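Local coordinates for protein succinate-semialdehyde dehydrogenase (Synechococcus sp., PDB 4ITA) that probably catalyses the NADP-dependent oxidation of succinic semialdehyde to succinate and binds NADPH, at residues A[232-243]-A[387-397]; A[284-294]-A[336-347]. All coordinates share one frame; numbering follows the deposited sequence.

Contact 1. Residues A[232-243]-A[387-397]; sequences GGSDPFVVFPSA and FGLGASAWTND. With NDP (NADPH dihydro-nicotinamide-adenine-dinucleotide phosphate), chain C; EDO (1,2-ethanediol), chain M.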
loop_
_atom_site.group_PDB
_atom_site.type_symbol
_atom_site.label_atom_id
_atom_site.label_comp_id
_atom_site.label_asym_id
_atom_site.label_seq_id
_atom_site.Cartn_x
_atom_site.Cartn_y
_atom_site.Cartn_z
ATOM N N GLY A 232 -9.707 12.164 6.672
ATOM C CA GLY A 232 -11.044 12.660 6.946
ATOM C C GLY A 232 -12.049 12.423 5.843
ATOM O O GLY A 232 -11.729 11.895 4.776
ATOM N N GLY A 233 -13.288 12.821 6.103
ATOM C CA GLY A 233 -14.329 12.687 5.102
ATOM C C GLY A 233 -15.356 13.794 5.193
ATOM O O GLY A 233 -15.377 14.578 6.137
ATOM N N SER A 234 -16.215 13.868 4.186
ATOM C CA SER A 234 -17.407 14.701 4.268
ATOM C C SER A 234 -18.554 13.831 3.784
ATOM O O SER A 234 -19.140 14.055 2.715
ATOM C CB SER A 234 -17.254 15.969 3.424
ATOM O OG SER A 234 -18.390 16.805 3.602
ATOM N N ASP A 235 -18.857 12.811 4.573
ATOM C CA ASP A 235 -19.727 11.742 4.118
ATOM C C ASP A 235 -21.138 12.239 3.847
ATOM O O ASP A 235 -21.699 12.988 4.646
ATOM C CB ASP A 235 -19.796 10.628 5.160
ATOM C CG ASP A 235 -18.485 9.871 5.334
ATOM O OD1 ASP A 235 -17.442 10.241 4.745
ATOM O OD2 ASP A 235 -18.523 8.876 6.087
ATOM N N PRO A 236 -21.735 11.793 2.735
ATOM C CA PRO A 236 -23.133 12.119 2.455
ATOM C C PRO A 236 -24.085 11.212 3.236
ATOM O O PRO A 236 -23.759 10.069 3.572
ATOM C CB PRO A 236 -23.246 11.842 0.959
ATOM C CG PRO A 236 -22.280 10.725 0.734
ATOM C CD PRO A 236 -21.125 11.008 1.645
ATOM N N PHE A 237 -25.254 11.763 3.548
ATOM C CA PHE A 237 -26.343 11.030 4.174
ATOM C C PHE A 237 -27.543 11.347 3.286
ATOM O O PHE A 237 -28.119 12.442 3.356
ATOM C CB PHE A 237 -26.536 11.537 5.608
ATOM C CG PHE A 237 -27.442 10.681 6.468
ATOM C CD1 PHE A 237 -28.813 10.899 6.492
ATOM C CD2 PHE A 237 -26.914 9.700 7.295
ATOM C CE1 PHE A 237 -29.634 10.136 7.310
ATOM C CE2 PHE A 237 -27.732 8.925 8.105
ATOM C CZ PHE A 237 -29.099 9.149 8.113
ATOM N N VAL A 238 -27.868 10.410 2.403
ATOM C CA VAL A 238 -28.844 10.632 1.347
ATOM C C VAL A 238 -30.174 10.030 1.750
ATOM O O VAL A 238 -30.235 8.867 2.141
ATOM C CB VAL A 238 -28.369 9.998 0.023
ATOM C CG1 VAL A 238 -29.326 10.364 -1.091
ATOM C CG2 VAL A 238 -26.952 10.463 -0.337
ATOM N N VAL A 239 -31.240 10.825 1.674
ATOM C CA VAL A 239 -32.557 10.359 2.087
ATOM C C VAL A 239 -33.555 10.477 0.947
ATOM O O VAL A 239 -33.828 11.573 0.464
ATOM C CB VAL A 239 -33.072 11.127 3.320
ATOM C CG1 VAL A 239 -34.398 10.540 3.798
ATOM C CG2 VAL A 239 -32.042 11.079 4.442
ATOM N N PHE A 240 -34.096 9.340 0.523
ATOM C CA PHE A 240 -34.988 9.299 -0.634
ATOM C C PHE A 240 -36.446 9.003 -0.239
ATOM O O PHE A 240 -36.717 8.662 0.915
ATOM C CB PHE A 240 -34.411 8.356 -1.708
ATOM C CG PHE A 240 -33.723 9.092 -2.821
ATOM C CD1 PHE A 240 -32.862 10.144 -2.533
ATOM C CD2 PHE A 240 -33.948 8.761 -4.148
ATOM C CE1 PHE A 240 -32.235 10.843 -3.541
ATOM C CE2 PHE A 240 -33.320 9.465 -5.165
ATOM C CZ PHE A 240 -32.466 10.508 -4.864
ATOM N N PRO A 241 -37.394 9.172 -1.181
ATOM C CA PRO A 241 -38.807 9.179 -0.770
ATOM C C PRO A 241 -39.352 7.897 -0.130
ATOM O O PRO A 241 -40.320 7.980 0.630
ATOM C CB PRO A 241 -39.545 9.487 -2.077
ATOM C CG PRO A 241 -38.552 10.256 -2.890
ATOM C CD PRO A 241 -37.238 9.603 -2.585
ATOM N N SER A 242 -38.754 6.744 -0.406
ATOM C CA SER A 242 -39.240 5.498 0.180
ATOM C C SER A 242 -38.593 5.181 1.523
ATOM O O SER A 242 -38.845 4.128 2.103
ATOM C CB SER A 242 -39.035 4.327 -0.776
ATOM O OG SER A 242 -37.656 4.089 -1.010
ATOM N N ALA A 243 -37.761 6.089 2.022
ATOM C CA ALA A 243 -37.092 5.867 3.305
ATOM C C ALA A 243 -38.044 5.887 4.500
ATOM O O ALA A 243 -39.088 6.536 4.458
ATOM C CB ALA A 243 -36.001 6.903 3.502
ATOM N N PHE A 387 -13.073 14.150 -0.826
ATOM C CA PHE A 387 -12.990 13.002 0.067
ATOM C C PHE A 387 -13.792 11.829 -0.475
ATOM O O PHE A 387 -14.515 11.949 -1.467
ATOM C CB PHE A 387 -13.519 13.382 1.454
ATOM C CG PHE A 387 -12.989 14.695 1.967
ATOM C CD1 PHE A 387 -11.672 14.815 2.377
ATOM C CD2 PHE A 387 -13.810 15.809 2.028
ATOM C CE1 PHE A 387 -11.184 16.030 2.845
ATOM C CE2 PHE A 387 -13.333 17.026 2.504
ATOM C CZ PHE A 387 -12.018 17.132 2.908
ATOM N N GLY A 388 -13.674 10.692 0.194
ATOM C CA GLY A 388 -14.411 9.506 -0.203
ATOM C C GLY A 388 -14.315 8.413 0.835
ATOM O O GLY A 388 -13.855 7.307 0.540
ATOM N N LEU A 389 -14.731 8.719 2.057
ATOM C CA LEU A 389 -14.592 7.773 3.152
ATOM C C LEU A 389 -15.829 6.886 3.269
ATOM O O LEU A 389 -15.820 5.743 2.818
ATOM C CB LEU A 389 -14.279 8.507 4.455
ATOM C CG LEU A 389 -13.911 7.603 5.628
ATOM C CD1 LEU A 389 -12.805 6.591 5.271
ATOM C CD2 LEU A 389 -13.493 8.458 6.797
ATOM N N GLY A 390 -16.900 7.410 3.858
ATOM C CA GLY A 390 -18.141 6.658 3.956
ATOM C C GLY A 390 -19.306 7.336 3.248
ATOM O O GLY A 390 -19.202 8.470 2.780
ATOM N N ALA A 391 -20.418 6.620 3.154
ATOM C CA ALA A 391 -21.631 7.163 2.557
ATOM C C ALA A 391 -22.812 6.378 3.087
ATOM O O ALA A 391 -22.737 5.151 3.215
ATOM C CB ALA A 391 -21.569 7.071 1.036
ATOM N N SER A 392 -23.899 7.083 3.400
ATOM C CA SER A 392 -25.126 6.443 3.862
ATOM C C SER A 392 -26.287 6.872 2.973
ATOM O O SER A 392 -26.410 8.055 2.646
ATOM C CB SER A 392 -25.385 6.854 5.313
ATOM O OG SER A 392 -26.602 6.330 5.814
ATOM N N ALA A 393 -27.130 5.919 2.575
ATOM C CA ALA A 393 -28.289 6.221 1.733
ATOM C C ALA A 393 -29.519 5.468 2.212
ATOM O O ALA A 393 -29.433 4.303 2.609
ATOM C CB ALA A 393 -27.997 5.912 0.265
ATOM N N TRP A 394 -30.655 6.158 2.174
ATOM C CA TRP A 394 -31.901 5.671 2.755
ATOM C C TRP A 394 -32.968 5.565 1.679
ATOM O O TRP A 394 -33.399 6.566 1.110
ATOM C CB TRP A 394 -32.338 6.578 3.907
ATOM C CG TRP A 394 -31.340 6.525 5.015
ATOM C CD1 TRP A 394 -30.070 7.030 4.997
ATOM C CD2 TRP A 394 -31.502 5.884 6.281
ATOM N NE1 TRP A 394 -29.437 6.744 6.179
ATOM C CE2 TRP A 394 -30.292 6.048 6.988
ATOM C CE3 TRP A 394 -32.556 5.196 6.891
ATOM C CZ2 TRP A 394 -30.109 5.547 8.281
ATOM C CZ3 TRP A 394 -32.371 4.697 8.170
ATOM C CH2 TRP A 394 -31.159 4.878 8.852
ATOM N N THR A 395 -33.352 4.330 1.388
ATOM C CA THR A 395 -34.320 4.035 0.347
ATOM C C THR A 395 -34.686 2.574 0.466
ATOM O O THR A 395 -33.866 1.749 0.872
ATOM C CB THR A 395 -33.756 4.301 -1.068
ATOM O OG1 THR A 395 -34.647 3.734 -2.039
ATOM C CG2 THR A 395 -32.372 3.677 -1.235
ATOM N N ASN A 396 -35.924 2.255 0.112
ATOM C CA ASN A 396 -36.373 0.876 0.115
ATOM C C ASN A 396 -36.716 0.370 -1.276
ATOM O O ASN A 396 -37.360 -0.669 -1.432
ATOM C CB ASN A 396 -37.518 0.701 1.103
ATOM C CG ASN A 396 -37.037 0.792 2.527
ATOM O OD1 ASN A 396 -36.328 -0.094 3.001
ATOM N ND2 ASN A 396 -37.370 1.883 3.205
ATOM N N ASP A 397 -36.263 1.110 -2.281
ATOM C CA ASP A 397 -36.360 0.683 -3.672
ATOM C C ASP A 397 -35.090 -0.083 -4.029
ATOM O O ASP A 397 -34.002 0.482 -3.990
ATOM C CB ASP A 397 -36.509 1.894 -4.594
ATOM C CG ASP A 397 -36.660 1.498 -6.048
ATOM O OD1 ASP A 397 -37.777 1.093 -6.433
ATOM O OD2 ASP A 397 -35.673 1.578 -6.810
HETATM P PA NDP C . -4.110 16.086 12.789
HETATM O O1A NDP C . -3.748 15.543 11.437
HETATM O O2A NDP C . -3.828 17.526 13.118
HETATM O O5B NDP C . -3.378 15.198 13.901
HETATM C C5B NDP C . -3.413 13.765 13.877
HETATM C C4B NDP C . -2.077 13.184 14.330
HETATM O O4B NDP C . -1.071 13.544 13.379
HETATM C C3B NDP C . -1.589 13.743 15.661
HETATM O O3B NDP C . -0.815 12.736 16.327
HETATM C C2B NDP C . -0.676 14.877 15.235
HETATM O O2B NDP C . 0.312 15.208 16.201
HETATM C C1B NDP C . -0.013 14.234 14.048
HETATM N N9A NDP C . 0.549 15.167 13.061
HETATM C C8A NDP C . 0.052 16.350 12.646
HETATM N N7A NDP C . 0.853 16.883 11.693
HETATM C C5A NDP C . 1.859 16.020 11.481
HETATM C C6A NDP C . 3.051 15.948 10.621
HETATM N N6A NDP C . 3.320 16.949 9.759
HETATM N N1A NDP C . 3.836 14.860 10.734
HETATM C C2A NDP C . 3.573 13.858 11.583
HETATM N N3A NDP C . 2.511 13.855 12.402
HETATM C C4A NDP C . 1.648 14.891 12.383
HETATM O O3 NDP C . -5.683 15.702 12.943
HETATM P PN NDP C . -6.942 16.417 13.680
HETATM O O1N NDP C . -6.929 17.916 13.479
HETATM O O2N NDP C . -7.040 15.830 15.061
HETATM O O5D NDP C . -8.162 15.833 12.807
HETATM C C5D NDP C . -8.467 14.445 12.831
HETATM C C4D NDP C . -8.614 13.929 11.411
HETATM O O4D NDP C . -8.517 12.497 11.403
HETATM C C3D NDP C . -9.959 14.260 10.795
HETATM O O3D NDP C . -9.790 14.675 9.436
HETATM C C2D NDP C . -10.684 12.934 10.919
HETATM O O2D NDP C . -11.754 12.855 9.977
HETATM C C1D NDP C . -9.575 11.947 10.614
HETATM N N1N NDP C . -9.955 10.604 11.075
HETATM C C2N NDP C . -9.788 9.539 10.272
HETATM C C3N NDP C . -10.542 8.386 10.481
HETATM C C7N NDP C . -10.361 7.166 9.626
HETATM O O7N NDP C . -10.283 6.072 10.181
HETATM N N7N NDP C . -10.297 7.290 8.303
HETATM C C4N NDP C . -11.583 8.326 11.573
HETATM C C5N NDP C . -11.277 9.317 12.597
HETATM C C6N NDP C . -10.476 10.418 12.305
HETATM P P2B NDP C . 0.159 16.489 17.158
HETATM O O1X NDP C . 1.425 16.431 17.963
HETATM O O2X NDP C . 0.088 17.700 16.257
HETATM O O3X NDP C . -1.068 16.305 17.998
HETATM C C1 EDO M . -9.355 15.849 6.218
HETATM O O1 EDO M . -8.418 14.844 5.799
HETATM C C2 EDO M . -8.900 17.202 5.682
HETATM O O2 EDO M . -7.616 17.546 6.211
HETATM O O HOH W 1 -16.231 11.348 2.648
#
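Phe237 and Trp394 meet on one face of a parallel strand pair, 235-239 beside 390-394, in the seven-stranded sheet of this aldehyde dehydrogenase, between strand 267-273 and the outermost strand 412-415. The phenyl ring lies obliquely against the indole, the planes turned 35° apart, and its CZ comes to 3.1 Å from Trp394 NE1, which sits over the phenyl face. Phe237 reaches across because its CG stands anti to the backbone N (chi1 -168°). The indole N-H is given to Ser392 OG; that hydroxyl is also bonded to Gly417 O. Beneath them the backbones interlock in parallel fashion: Ser392 N donates to Pro236 O, Val238 N to Ser392 O and Trp394 N to Val238 O at 2.7 Å. On the opposite face Val238 CB lies near Ala393 CB, and both side chains touch Phe404 of helix 398-407.

Toward the cofactor a side chain and a water take over from the backbone pairing. Asp235 OD1 takes the N-H of Gly390 from above its carboxylate plane, and a water bonded to OD1 joins it to Ser234 N and Leu389 N. A side chain at Gly390 would run into Asp235 OD2, consistent with a glycine at this place. Leu389 CD2 lies 3.7 Å from the carboxamide N7N of NADPH, and Gly232 CA is 3.1 Å from the ribose O2D, so both residues line the cofactor pocket.

The other end is looser and partly open to solvent. There the type I turn Phe240-Ala243 faces Asn396, an exposed residue held at two points by one serine. Asn396 N donates to Ser242 OG over 2.8 Å, while Asn396 ND2 reaches Ser242 O at 2.9 Å in a nearly straight bond, the acceptor lying only 4° out of the amide plane.

Contact 2. Residues A[284-294]-A[336-347]; sequences LHLKFASLKIG and LDRAGYFYPPTI. With EDO (1,2-ethanediol), chain G.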
loop_
_atom_site.group_PDB
_atom_site.type_symbol
_atom_site.label_atom_id
_atom_site.label_comp_id
_atom_site.label_asym_id
_atom_site.label_seq_id
_atom_site.Cartn_x
_atom_site.Cartn_y
_atom_site.Cartn_z
ATOM N N LEU A 284 -35.210 17.038 11.543
ATOM C CA LEU A 284 -33.786 17.096 11.874
ATOM C C LEU A 284 -33.517 18.316 12.755
ATOM O O LEU A 284 -32.800 18.245 13.757
ATOM C CB LEU A 284 -32.952 17.179 10.594
ATOM C CG LEU A 284 -31.443 17.027 10.788
ATOM C CD1 LEU A 284 -31.096 15.567 11.014
ATOM C CD2 LEU A 284 -30.681 17.598 9.598
ATOM N N HIS A 285 -34.107 19.439 12.359
ATOM C CA HIS A 285 -34.060 20.686 13.113
ATOM C C HIS A 285 -34.529 20.456 14.554
ATOM O O HIS A 285 -33.839 20.807 15.508
ATOM C CB HIS A 285 -34.961 21.701 12.397
ATOM C CG HIS A 285 -34.915 23.088 12.957
ATOM N ND1 HIS A 285 -35.640 24.121 12.408
ATOM C CD2 HIS A 285 -34.238 23.618 14.003
ATOM C CE1 HIS A 285 -35.414 25.228 13.089
ATOM N NE2 HIS A 285 -34.567 24.950 14.065
ATOM N N LEU A 286 -35.693 19.834 14.710
ATOM C CA LEU A 286 -36.233 19.530 16.032
ATOM C C LEU A 286 -35.313 18.628 16.859
ATOM O O LEU A 286 -35.105 18.868 18.048
ATOM C CB LEU A 286 -37.617 18.893 15.884
ATOM C CG LEU A 286 -38.692 19.828 15.315
ATOM C CD1 LEU A 286 -39.911 19.024 14.873
ATOM C CD2 LEU A 286 -39.088 20.879 16.339
ATOM N N LYS A 287 -34.757 17.594 16.232
ATOM C CA LYS A 287 -33.896 16.668 16.961
ATOM C C LYS A 287 -32.612 17.363 17.423
ATOM O O LYS A 287 -32.187 17.215 18.571
ATOM C CB LYS A 287 -33.585 15.434 16.106
ATOM C CG LYS A 287 -33.221 14.196 16.912
ATOM C CD LYS A 287 -34.424 13.679 17.696
ATOM C CE LYS A 287 -34.011 12.671 18.761
ATOM N NZ LYS A 287 -35.126 12.364 19.709
ATOM N N PHE A 288 -31.999 18.147 16.541
ATOM C CA PHE A 288 -30.780 18.868 16.906
ATOM C C PHE A 288 -31.071 19.868 18.025
ATOM O O PHE A 288 -30.253 20.046 18.935
ATOM C CB PHE A 288 -30.208 19.637 15.711
ATOM C CG PHE A 288 -29.336 18.824 14.776
ATOM C CD1 PHE A 288 -29.697 17.550 14.367
ATOM C CD2 PHE A 288 -28.180 19.387 14.251
ATOM C CE1 PHE A 288 -28.894 16.835 13.473
ATOM C CE2 PHE A 288 -27.378 18.679 13.359
ATOM C CZ PHE A 288 -27.741 17.405 12.971
ATOM N N ALA A 289 -32.235 20.517 17.951
ATOM C CA ALA A 289 -32.568 21.609 18.862
ATOM C C ALA A 289 -32.653 21.172 20.319
ATOM O O ALA A 289 -32.415 21.969 21.224
ATOM C CB ALA A 289 -33.869 22.282 18.430
ATOM N N SER A 290 -32.981 19.906 20.546
ATOM C CA SER A 290 -33.182 19.415 21.903
ATOM C C SER A 290 -32.070 18.503 22.436
ATOM O O SER A 290 -32.221 17.876 23.483
ATOM C CB SER A 290 -34.571 18.785 22.035
ATOM O OG SER A 290 -35.565 19.797 21.970
ATOM N N LEU A 291 -30.944 18.449 21.729
ATOM C CA LEU A 291 -29.778 17.747 22.258
ATOM C C LEU A 291 -29.272 18.452 23.516
ATOM O O LEU A 291 -29.285 19.675 23.595
ATOM C CB LEU A 291 -28.672 17.674 21.203
ATOM C CG LEU A 291 -29.013 16.812 19.987
ATOM C CD1 LEU A 291 -27.940 16.948 18.915
ATOM C CD2 LEU A 291 -29.184 15.354 20.386
ATOM N N LYS A 292 -28.834 17.675 24.503
ATOM C CA LYS A 292 -28.355 18.251 25.756
ATOM C C LYS A 292 -26.870 18.574 25.675
ATOM O O LYS A 292 -26.043 17.686 25.448
ATOM C CB LYS A 292 -28.627 17.311 26.928
ATOM C CG LYS A 292 -28.408 17.968 28.283
ATOM C CD LYS A 292 -28.921 17.103 29.413
ATOM C CE LYS A 292 -29.387 17.949 30.593
ATOM N NZ LYS A 292 -29.973 17.118 31.686
ATOM N N ILE A 293 -26.540 19.847 25.854
ATOM C CA ILE A 293 -25.160 20.302 25.829
ATOM C C ILE A 293 -24.694 20.530 27.260
ATOM O O ILE A 293 -25.399 21.153 28.055
ATOM C CB ILE A 293 -25.029 21.616 25.032
ATOM C CG1 ILE A 293 -25.746 21.500 23.683
ATOM C CG2 ILE A 293 -23.559 22.001 24.849
ATOM C CD1 ILE A 293 -25.950 22.832 22.971
ATOM N N GLY A 294 -23.514 20.030 27.605
ATOM C CA GLY A 294 -23.016 20.237 28.950
ATOM C C GLY A 294 -21.788 19.420 29.282
ATOM O O GLY A 294 -21.042 19.000 28.397
ATOM N N LEU A 336 -20.814 28.897 22.105
ATOM C CA LEU A 336 -21.606 29.188 23.294
ATOM C C LEU A 336 -20.838 30.111 24.228
ATOM O O LEU A 336 -19.612 30.055 24.300
ATOM C CB LEU A 336 -21.995 27.902 24.021
ATOM C CG LEU A 336 -22.854 26.947 23.190
ATOM C CD1 LEU A 336 -23.404 25.833 24.057
ATOM C CD2 LEU A 336 -23.987 27.697 22.510
ATOM N N ASP A 337 -21.570 30.964 24.936
ATOM C CA ASP A 337 -20.961 31.879 25.890
ATOM C C ASP A 337 -20.791 31.187 27.236
ATOM O O ASP A 337 -21.579 31.395 28.160
ATOM C CB ASP A 337 -21.820 33.134 26.050
ATOM C CG ASP A 337 -21.147 34.193 26.896
ATOM O OD1 ASP A 337 -21.868 35.021 27.489
ATOM O OD2 ASP A 337 -19.899 34.196 26.962
ATOM N N ARG A 338 -19.764 30.352 27.333
ATOM C CA ARG A 338 -19.483 29.623 28.562
ATOM C C ARG A 338 -18.059 29.103 28.547
ATOM O O ARG A 338 -17.404 29.086 27.503
ATOM C CB ARG A 338 -20.440 28.448 28.712
ATOM C CG ARG A 338 -20.261 27.401 27.630
ATOM C CD ARG A 338 -21.417 26.430 27.613
ATOM N NE ARG A 338 -21.375 25.501 28.734
ATOM C CZ ARG A 338 -22.340 24.631 29.016
ATOM N NH1 ARG A 338 -23.426 24.578 28.255
ATOM N NH2 ARG A 338 -22.222 23.816 30.056
ATOM N N ALA A 339 -17.591 28.673 29.713
ATOM C CA ALA A 339 -16.277 28.060 29.836
ATOM C C ALA A 339 -16.220 26.764 29.037
ATOM O O ALA A 339 -17.200 26.023 28.965
ATOM C CB ALA A 339 -15.954 27.791 31.298
ATOM N N GLY A 340 -15.063 26.501 28.447
ATOM C CA GLY A 340 -14.886 25.301 27.649
ATOM C C GLY A 340 -15.153 25.562 26.183
ATOM O O GLY A 340 -15.790 26.553 25.821
ATOM N N TYR A 341 -14.684 24.662 25.329
ATOM C CA TYR A 341 -14.711 24.895 23.887
ATOM C C TYR A 341 -16.033 24.469 23.241
ATOM O O TYR A 341 -16.044 23.662 22.310
ATOM C CB TYR A 341 -13.538 24.175 23.213
ATOM C CG TYR A 341 -12.205 24.376 23.898
ATOM C CD1 TYR A 341 -11.790 25.639 24.309
ATOM C CD2 TYR A 341 -11.367 23.296 24.150
ATOM C CE1 TYR A 341 -10.572 25.818 24.942
ATOM C CE2 TYR A 341 -10.151 23.465 24.780
ATOM C CZ TYR A 341 -9.758 24.726 25.170
ATOM O OH TYR A 341 -8.545 24.890 25.799
ATOM N N PHE A 342 -17.141 25.024 23.730
ATOM C CA PHE A 342 -18.470 24.583 23.327
ATOM C C PHE A 342 -18.957 25.243 22.044
ATOM O O PHE A 342 -18.913 26.468 21.900
ATOM C CB PHE A 342 -19.480 24.817 24.456
ATOM C CG PHE A 342 -19.369 23.826 25.584
ATOM C CD1 PHE A 342 -18.579 24.095 26.695
ATOM C CD2 PHE A 342 -20.065 22.630 25.537
ATOM C CE1 PHE A 342 -18.480 23.181 27.731
ATOM C CE2 PHE A 342 -19.969 21.710 26.564
ATOM C CZ PHE A 342 -19.176 21.988 27.666
ATOM N N TYR A 343 -19.413 24.405 21.117
ATOM C CA TYR A 343 -20.076 24.842 19.891
ATOM C C TYR A 343 -21.365 24.032 19.747
ATOM O O TYR A 343 -21.350 22.812 19.899
ATOM C CB TYR A 343 -19.166 24.627 18.678
ATOM C CG TYR A 343 -19.572 25.457 17.486
ATOM C CD1 TYR A 343 -19.052 26.730 17.298
ATOM C CD2 TYR A 343 -20.489 24.984 16.561
ATOM C CE1 TYR A 343 -19.427 27.507 16.223
ATOM C CE2 TYR A 343 -20.875 25.759 15.479
ATOM C CZ TYR A 343 -20.339 27.016 15.316
ATOM O OH TYR A 343 -20.722 27.777 14.236
ATOM N N PRO A 344 -22.497 24.703 19.482
ATOM C CA PRO A 344 -23.794 24.018 19.502
ATOM C C PRO A 344 -24.091 23.262 18.212
ATOM O O PRO A 344 -23.543 23.602 17.160
ATOM C CB PRO A 344 -24.779 25.182 19.637
ATOM C CG PRO A 344 -24.121 26.276 18.877
ATOM C CD PRO A 344 -22.645 26.134 19.181
ATOM N N PRO A 345 -24.948 22.235 18.291
ATOM C CA PRO A 345 -25.490 21.620 17.075
ATOM C C PRO A 345 -26.003 22.697 16.127
ATOM O O PRO A 345 -26.725 23.604 16.546
ATOM C CB PRO A 345 -26.642 20.772 17.611
ATOM C CG PRO A 345 -26.176 20.373 18.986
ATOM C CD PRO A 345 -25.462 21.591 19.514
ATOM N N THR A 346 -25.617 22.593 14.862
ATOM C CA THR A 346 -25.857 23.648 13.893
ATOM C C THR A 346 -26.321 23.037 12.581
ATOM O O THR A 346 -25.852 21.971 12.186
ATOM C CB THR A 346 -24.567 24.464 13.658
ATOM O OG1 THR A 346 -24.180 25.112 14.874
ATOM C CG2 THR A 346 -24.744 25.519 12.567
ATOM N N ILE A 347 -27.250 23.715 11.909
ATOM C CA ILE A 347 -27.698 23.290 10.591
ATOM C C ILE A 347 -27.604 24.462 9.633
ATOM O O ILE A 347 -28.137 25.542 9.921
ATOM C CB ILE A 347 -29.146 22.756 10.619
ATOM C CG1 ILE A 347 -29.259 21.540 11.552
ATOM C CG2 ILE A 347 -29.625 22.424 9.202
ATOM C CD1 ILE A 347 -30.693 21.109 11.834
HETATM C C1 EDO G . -12.804 29.010 25.418
HETATM O O1 EDO G . -13.941 28.875 24.555
HETATM C C2 EDO G . -13.270 29.067 26.870
HETATM O O2 EDO G . -14.500 29.798 26.931
#
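Ile347 CD1 sits over one face of the Phe288 ring in a CH-pi contact, 4.2 Å from the centroid and displaced toward the rim, while its CG1 touches Phe288 CD2 at 3.6 Å. With Phe288 CG anti to the carbonyl carbon (chi1 -84°), the ring stands between Ile347 and Pro345, and its edge meets Thr346 O. A serine in place of this phenylalanine would probably leave Ile347 CD1 without its aromatic face and open a gap beside Pro345 CB. Beyond the helix end, Leu291 CD1 packs on Pro345 CG. Ile293 then splits its branches: CD1 meets Pro345 CD tip to tip at 3.7 Å, and CG2 lies beside Phe342 CD2 and Leu336 CD1. Gly294 O approaches the edge of Phe342, 3.4 Å from CE2, and Arg338 NE lies over a face of that ring.

In the next shell Thr346 OG1 donates to Pro344 O and accepts from Gly333 N, and the Lys292 backbone bonds to Asp302 and Ile303. The C-terminal end of helix 274-289 packs on strand 346-349, with Leu330 and Leu331 of strand 328-331 alongside and Thr253 of helix 245-257 touching Leu284 and Phe288.

In the fold
Both contacts belong to the same seven-stranded sheet, but at different depths. Contact 1 joins two neighbouring inner strands and is largely buried; contact 2 lies toward the sheet's other margin, where strand 346-349 pairs with the outermost strand 328-331, and is only partly buried. Their centres are 24 Å apart and their nearest atoms about 7 Å. In sequence, contact 2 is nested within the loop closed by contact 1. The chemistry follows position: backbone hydrogen bonds hold the strand pair of contact 1, which also reaches NADPH, whereas contact 2 joins a helix end and its following loop to strand and turn through apolar side chains, away from the cofactor.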